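Local coordinates for endo-beta-mannanase (Opitutaceae bacterium TAV5, PDB 7BOB), which probably hydrolyses beta-1,4-mannosidic linkages as a homotrimeric exo-beta-1,4-mannosidase of glycoside hydrolase family 5, active in the termite hindgut, at residues E32-S44 and T76-C88. Numbering follows the deposited sequence.
Sequences EMWQAWPEDEIFS and TMLSRLLRLLDAC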
loop_
_atom_site.group_PDB
_atom_site.type_symbol
_atom_site.label_atom_id
_atom_site.label_comp_id
_atom_site.label_asym_id
_atom_site.label_seq_id
_atom_site.Cartn_x
_atom_site.Cartn_y
_atom_site.Cartn_z
ATOM N N GLU A 32 -18.497 -7.310 -30.391
ATOM C CA GLU A 32 -19.899 -7.033 -30.689
ATOM C C GLU A 32 -20.523 -8.092 -31.603
ATOM O O GLU A 32 -21.581 -7.835 -32.180
ATOM C CB GLU A 32 -20.048 -5.635 -31.318
ATOM C CG GLU A 32 -19.619 -4.448 -30.384
ATOM C CD GLU A 32 -20.342 -4.473 -29.030
ATOM O OE1 GLU A 32 -21.577 -4.657 -29.045
ATOM O OE2 GLU A 32 -19.691 -4.316 -27.951
ATOM N N MET A 33 -19.898 -9.273 -31.720
ATOM C CA MET A 33 -20.304 -10.280 -32.707
ATOM C C MET A 33 -21.788 -10.623 -32.627
ATOM O O MET A 33 -22.456 -10.737 -33.658
ATOM C CB MET A 33 -19.485 -11.555 -32.524
ATOM C CG MET A 33 -19.935 -12.690 -33.423
ATOM S SD MET A 33 -19.049 -14.235 -33.095
ATOM C CE MET A 33 -19.690 -14.636 -31.463
ATOM N N TRP A 34 -22.311 -10.838 -31.419
ATOM C CA TRP A 34 -23.700 -11.252 -31.276
ATOM C C TRP A 34 -24.665 -10.179 -31.757
ATOM O O TRP A 34 -25.750 -10.507 -32.268
ATOM C CB TRP A 34 -23.992 -11.629 -29.828
ATOM C CG TRP A 34 -23.155 -12.790 -29.382
ATOM C CD1 TRP A 34 -22.107 -12.758 -28.498
ATOM C CD2 TRP A 34 -23.276 -14.158 -29.812
ATOM N NE1 TRP A 34 -21.580 -14.022 -28.345
ATOM C CE2 TRP A 34 -22.276 -14.898 -29.138
ATOM C CE3 TRP A 34 -24.140 -14.829 -30.695
ATOM C CZ2 TRP A 34 -22.107 -16.280 -29.326
ATOM C CZ3 TRP A 34 -23.978 -16.199 -30.880
ATOM C CH2 TRP A 34 -22.968 -16.913 -30.198
ATOM N N GLN A 35 -24.290 -8.902 -31.624
ATOM C CA GLN A 35 -25.161 -7.811 -32.081
ATOM C C GLN A 35 -25.010 -7.567 -33.578
ATOM O O GLN A 35 -26.001 -7.370 -34.282
ATOM C CB GLN A 35 -24.840 -6.518 -31.320
ATOM C CG GLN A 35 -24.985 -6.598 -29.806
ATOM C CD GLN A 35 -26.447 -6.730 -29.373
ATOM O OE1 GLN A 35 -27.369 -6.379 -30.117
ATOM N NE2 GLN A 35 -26.656 -7.203 -28.146
ATOM N N ALA A 36 -23.775 -7.573 -34.087
ATOM C CA ALA A 36 -23.573 -7.243 -35.491
ATOM C C ALA A 36 -23.877 -8.424 -36.418
ATOM O O ALA A 36 -24.272 -8.210 -37.569
ATOM C CB ALA A 36 -22.142 -6.744 -35.705
ATOM N N TRP A 37 -23.707 -9.660 -35.925
ATOM C CA TRP A 37 -23.848 -10.936 -36.629
ATOM C C TRP A 37 -23.533 -10.860 -38.124
ATOM O O TRP A 37 -24.453 -10.891 -38.948
ATOM C CB TRP A 37 -25.259 -11.495 -36.431
ATOM C CG TRP A 37 -25.317 -12.999 -36.651
ATOM C CD1 TRP A 37 -26.057 -13.667 -37.586
ATOM C CD2 TRP A 37 -24.588 -14.005 -35.924
ATOM N NE1 TRP A 37 -25.846 -15.027 -37.476
ATOM C CE2 TRP A 37 -24.958 -15.255 -36.455
ATOM C CE3 TRP A 37 -23.688 -13.969 -34.857
ATOM C CZ2 TRP A 37 -24.434 -16.456 -35.971
ATOM C CZ3 TRP A 37 -23.169 -15.159 -34.373
ATOM C CH2 TRP A 37 -23.537 -16.380 -34.928
ATOM N N PRO A 38 -22.257 -10.743 -38.514
ATOM C CA PRO A 38 -21.907 -10.830 -39.944
ATOM C C PRO A 38 -21.726 -12.297 -40.329
ATOM O O PRO A 38 -20.618 -12.864 -40.322
ATOM C CB PRO A 38 -20.603 -10.034 -40.017
ATOM C CG PRO A 38 -19.939 -10.312 -38.675
ATOM C CD PRO A 38 -21.071 -10.502 -37.669
ATOM N N GLU A 39 -22.850 -12.939 -40.661
ATOM C CA GLU A 39 -22.862 -14.397 -40.708
ATOM C C GLU A 39 -22.000 -14.944 -41.839
ATOM O O GLU A 39 -21.292 -15.939 -41.646
ATOM C CB GLU A 39 -24.282 -14.920 -40.815
ATOM C CG GLU A 39 -24.347 -16.426 -40.584
ATOM C CD GLU A 39 -25.767 -16.970 -40.623
ATOM O OE1 GLU A 39 -26.456 -16.923 -39.580
ATOM O OE2 GLU A 39 -26.186 -17.456 -41.695
ATOM N N ASP A 40 -22.019 -14.317 -43.021
ATOM C CA ASP A 40 -21.137 -14.806 -44.083
ATOM C C ASP A 40 -19.681 -14.708 -43.653
ATOM O O ASP A 40 -18.894 -15.636 -43.881
ATOM C CB ASP A 40 -21.353 -14.025 -45.377
ATOM C CG ASP A 40 -22.656 -14.392 -46.075
ATOM O OD1 ASP A 40 -23.327 -15.369 -45.644
ATOM O OD2 ASP A 40 -23.008 -13.694 -47.056
ATOM N N GLU A 41 -19.311 -13.593 -43.012
ATOM C CA GLU A 41 -17.952 -13.431 -42.510
ATOM C C GLU A 41 -17.601 -14.542 -41.525
ATOM O O GLU A 41 -16.555 -15.184 -41.650
ATOM C CB GLU A 41 -17.798 -12.047 -41.874
ATOM C CG GLU A 41 -16.422 -11.792 -41.224
ATOM C CD GLU A 41 -16.272 -10.370 -40.675
ATOM O OE1 GLU A 41 -17.273 -9.608 -40.697
ATOM O OE2 GLU A 41 -15.146 -10.019 -40.226
ATOM N N ILE A 42 -18.482 -14.803 -40.551
ATOM C CA ILE A 42 -18.227 -15.853 -39.559
ATOM C C ILE A 42 -18.014 -17.209 -40.240
ATOM O O ILE A 42 -17.018 -17.907 -39.990
ATOM C CB ILE A 42 -19.383 -15.910 -38.547
ATOM C CG1 ILE A 42 -19.455 -14.614 -37.727
ATOM C CG2 ILE A 42 -19.261 -17.124 -37.652
ATOM C CD1 ILE A 42 -20.793 -14.399 -36.983
ATOM N N PHE A 43 -18.946 -17.599 -41.120
ATOM C CA PHE A 43 -18.869 -18.922 -41.732
ATOM C C PHE A 43 -17.651 -19.025 -42.645
ATOM O O PHE A 43 -17.007 -20.080 -42.730
ATOM C CB PHE A 43 -20.170 -19.222 -42.496
ATOM C CG PHE A 43 -21.388 -19.438 -41.603
ATOM C CD1 PHE A 43 -21.318 -19.229 -40.217
ATOM C CD2 PHE A 43 -22.604 -19.860 -42.154
ATOM C CE1 PHE A 43 -22.441 -19.419 -39.394
ATOM C CE2 PHE A 43 -23.747 -20.046 -41.344
ATOM C CZ PHE A 43 -23.664 -19.830 -39.957
ATOM N N SER A 44 -17.301 -17.928 -43.318
ATOM C CA SER A 44 -16.072 -17.930 -44.092
ATOM C C SER A 44 -14.857 -18.102 -43.182
ATOM O O SER A 44 -13.879 -18.760 -43.569
ATOM C CB SER A 44 -15.970 -16.647 -44.914
ATOM O OG SER A 44 -14.659 -16.486 -45.419
ATOM N N THR A 76 -33.255 -13.733 -30.348
ATOM C CA THR A 76 -32.418 -13.600 -31.538
ATOM C C THR A 76 -31.006 -14.126 -31.283
ATOM O O THR A 76 -30.429 -14.816 -32.131
ATOM C CB THR A 76 -32.356 -12.143 -31.987
ATOM O OG1 THR A 76 -33.675 -11.671 -32.247
ATOM C CG2 THR A 76 -31.506 -12.009 -33.261
ATOM N N MET A 77 -30.441 -13.820 -30.112
ATOM C CA MET A 77 -29.086 -14.277 -29.810
ATOM C C MET A 77 -29.037 -15.792 -29.667
ATOM O O MET A 77 -28.112 -16.436 -30.178
ATOM C CB MET A 77 -28.559 -13.601 -28.543
ATOM C CG MET A 77 -28.630 -12.087 -28.580
ATOM S SD MET A 77 -27.726 -11.387 -29.980
ATOM C CE MET A 77 -28.596 -9.810 -30.172
ATOM N N LEU A 78 -30.023 -16.377 -28.977
ATOM C CA LEU A 78 -30.101 -17.829 -28.880
ATOM C C LEU A 78 -30.232 -18.474 -30.249
ATOM O O LEU A 78 -29.735 -19.588 -30.457
ATOM C CB LEU A 78 -31.263 -18.246 -27.986
ATOM C CG LEU A 78 -31.050 -17.784 -26.541
ATOM C CD1 LEU A 78 -32.355 -17.678 -25.745
ATOM C CD2 LEU A 78 -30.043 -18.709 -25.832
ATOM N N SER A 79 -30.853 -17.797 -31.212
ATOM C CA SER A 79 -30.950 -18.433 -32.526
ATOM C C SER A 79 -29.628 -18.326 -33.260
ATOM O O SER A 79 -29.233 -19.245 -33.991
ATOM C CB SER A 79 -32.068 -17.811 -33.355
ATOM O OG SER A 79 -33.260 -17.893 -32.609
ATOM N N ARG A 80 -28.930 -17.207 -33.073
ATOM C CA ARG A 80 -27.591 -17.085 -33.622
ATOM C C ARG A 80 -26.641 -18.089 -32.977
ATOM O O ARG A 80 -25.806 -18.690 -33.666
ATOM C CB ARG A 80 -27.117 -15.649 -33.455
ATOM C CG ARG A 80 -27.861 -14.749 -34.395
ATOM C CD ARG A 80 -27.679 -13.284 -34.050
ATOM N NE ARG A 80 -28.490 -12.458 -34.941
ATOM C CZ ARG A 80 -28.581 -11.131 -34.883
ATOM N NH1 ARG A 80 -27.915 -10.438 -33.952
ATOM N NH2 ARG A 80 -29.356 -10.496 -35.755
ATOM N N LEU A 81 -26.768 -18.311 -31.665
ATOM C CA LEU A 81 -25.972 -19.357 -31.024
ATOM C C LEU A 81 -26.182 -20.698 -31.723
ATOM O O LEU A 81 -25.215 -21.388 -32.083
ATOM C CB LEU A 81 -26.312 -19.463 -29.531
ATOM C CG LEU A 81 -25.527 -20.474 -28.669
ATOM C CD1 LEU A 81 -24.025 -20.415 -28.914
ATOM C CD2 LEU A 81 -25.821 -20.303 -27.172
ATOM N N LEU A 82 -27.446 -21.077 -31.950
ATOM C CA LEU A 82 -27.682 -22.376 -32.564
ATOM C C LEU A 82 -27.120 -22.414 -33.987
ATOM O O LEU A 82 -26.562 -23.436 -34.402
ATOM C CB LEU A 82 -29.177 -22.740 -32.536
ATOM C CG LEU A 82 -29.462 -24.171 -33.080
ATOM C CD1 LEU A 82 -30.508 -24.948 -32.249
ATOM C CD2 LEU A 82 -29.836 -24.217 -34.578
ATOM N N ARG A 83 -27.215 -21.307 -34.732
ATOM C CA ARG A 83 -26.668 -21.295 -36.090
ATOM C C ARG A 83 -25.150 -21.476 -36.069
ATOM O O ARG A 83 -24.594 -22.179 -36.920
ATOM C CB ARG A 83 -27.071 -20.002 -36.813
ATOM C CG ARG A 83 -28.633 -19.828 -36.992
ATOM C CD ARG A 83 -29.023 -18.704 -37.973
ATOM N NE ARG A 83 -28.520 -19.026 -39.304
ATOM C CZ ARG A 83 -29.102 -18.684 -40.455
ATOM N NH1 ARG A 83 -30.236 -17.981 -40.462
ATOM N NH2 ARG A 83 -28.540 -19.048 -41.607
ATOM N N LEU A 84 -24.467 -20.866 -35.083
ATOM C CA LEU A 84 -23.024 -21.042 -34.955
ATOM C C LEU A 84 -22.676 -22.485 -34.618
ATOM O O LEU A 84 -21.824 -23.083 -35.275
ATOM C CB LEU A 84 -22.460 -20.089 -33.892
ATOM C CG LEU A 84 -20.948 -19.959 -33.716
ATOM C CD1 LEU A 84 -20.268 -19.618 -35.028
ATOM C CD2 LEU A 84 -20.647 -18.873 -32.662
ATOM N N LEU A 85 -23.315 -23.055 -33.585
ATOM C CA LEU A 85 -23.033 -24.437 -33.199
ATOM C C LEU A 85 -23.191 -25.370 -34.380
ATOM O O LEU A 85 -22.349 -26.252 -34.619
ATOM C CB LEU A 85 -23.965 -24.868 -32.072
ATOM C CG LEU A 85 -23.764 -24.099 -30.766
ATOM C CD1 LEU A 85 -24.930 -24.306 -29.811
ATOM C CD2 LEU A 85 -22.428 -24.529 -30.120
ATOM N N ASP A 86 -24.261 -25.162 -35.147
ATOM C CA ASP A 86 -24.521 -25.955 -36.342
ATOM C C ASP A 86 -23.421 -25.773 -37.380
ATOM O O ASP A 86 -22.863 -26.747 -37.896
ATOM C CB ASP A 86 -25.878 -25.536 -36.898
ATOM C CG ASP A 86 -26.505 -26.585 -37.745
ATOM O OD1 ASP A 86 -27.114 -27.514 -37.168
ATOM O OD2 ASP A 86 -26.397 -26.460 -38.986
ATOM N N ALA A 87 -23.065 -24.520 -37.671
ATOM C CA ALA A 87 -22.061 -24.269 -38.700
ATOM C C ALA A 87 -20.695 -24.851 -38.329
ATOM O O ALA A 87 -19.966 -25.302 -39.224
ATOM C CB ALA A 87 -21.959 -22.771 -38.954
ATOM N N CYS A 88 -20.312 -24.832 -37.034
ATOM C CA CYS A 88 -19.047 -25.454 -36.625
ATOM C C CYS A 88 -19.089 -26.966 -36.781
ATOM O O CYS A 88 -18.104 -27.573 -37.217
ATOM C CB CYS A 88 -18.685 -25.140 -35.172
ATOM S SG CYS A 88 -18.500 -23.402 -34.748
#
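The backbone O of Trp34 accepts a hydrogen bond from Arg80 NH1 at 2.7 Å. The donor lies in the carbonyl plane, but the N-H is bent, at 136°. Met77 SD also touches this oxygen, at 3.1 Å. The contact joins two neighbouring outer helices of the (beta/alpha)8 barrel of family 5, 39-51 and 75-89, which flank strand 56-62. The short helix 33-36 leads into the first of them. Segments 39-44 and 76-88 run roughly parallel, their axes 29° apart.

The straight chain of Arg80 lies along the Trp37 indole, the two pointing opposite ways. Arg80 CG sits over the five-membered ring, 3.5 Å from the centroid, in a CH-pi contact. The guanidinium lies over Trp37 CB, its plane nearly parallel to the indole. Thr76 CG2 covers its other face. Ile42 CD1 packs on the opposite face of the indole, and Leu84 CB meets its edge. Trp37 NE1 donates to Glu39 OE1 at 2.9 Å, on the anti side of the carboxylate. An alanine in place of Trp37 would probably leave Arg80 without its flat support and Glu39 OE1 without its indole donor.

The other carboxylate oxygen, Glu39 OE2, forms a salt bridge with Arg83 NH2 at 2.8 Å. The two charged planes are steeply inclined, and OE2 lies over a guanidinium face.

Trp34 is a knob among Met77, Arg80, Leu81 and Leu84. With CG anti to the carbonyl carbon (chi1 -62°), the indole swings its six-membered ring toward helix 75-89, where CH2 meets Leu81 CD1 and Leu84 CD2. Its NE1 bonds to the O of Phe60, and Phe66 packs edge-to-face with it.

One turn beyond Glu39, Phe43 is sandwiched between Glu39 CG and Ala87 CB, with Ala87 CB 3.4 Å from Phe43 CE1.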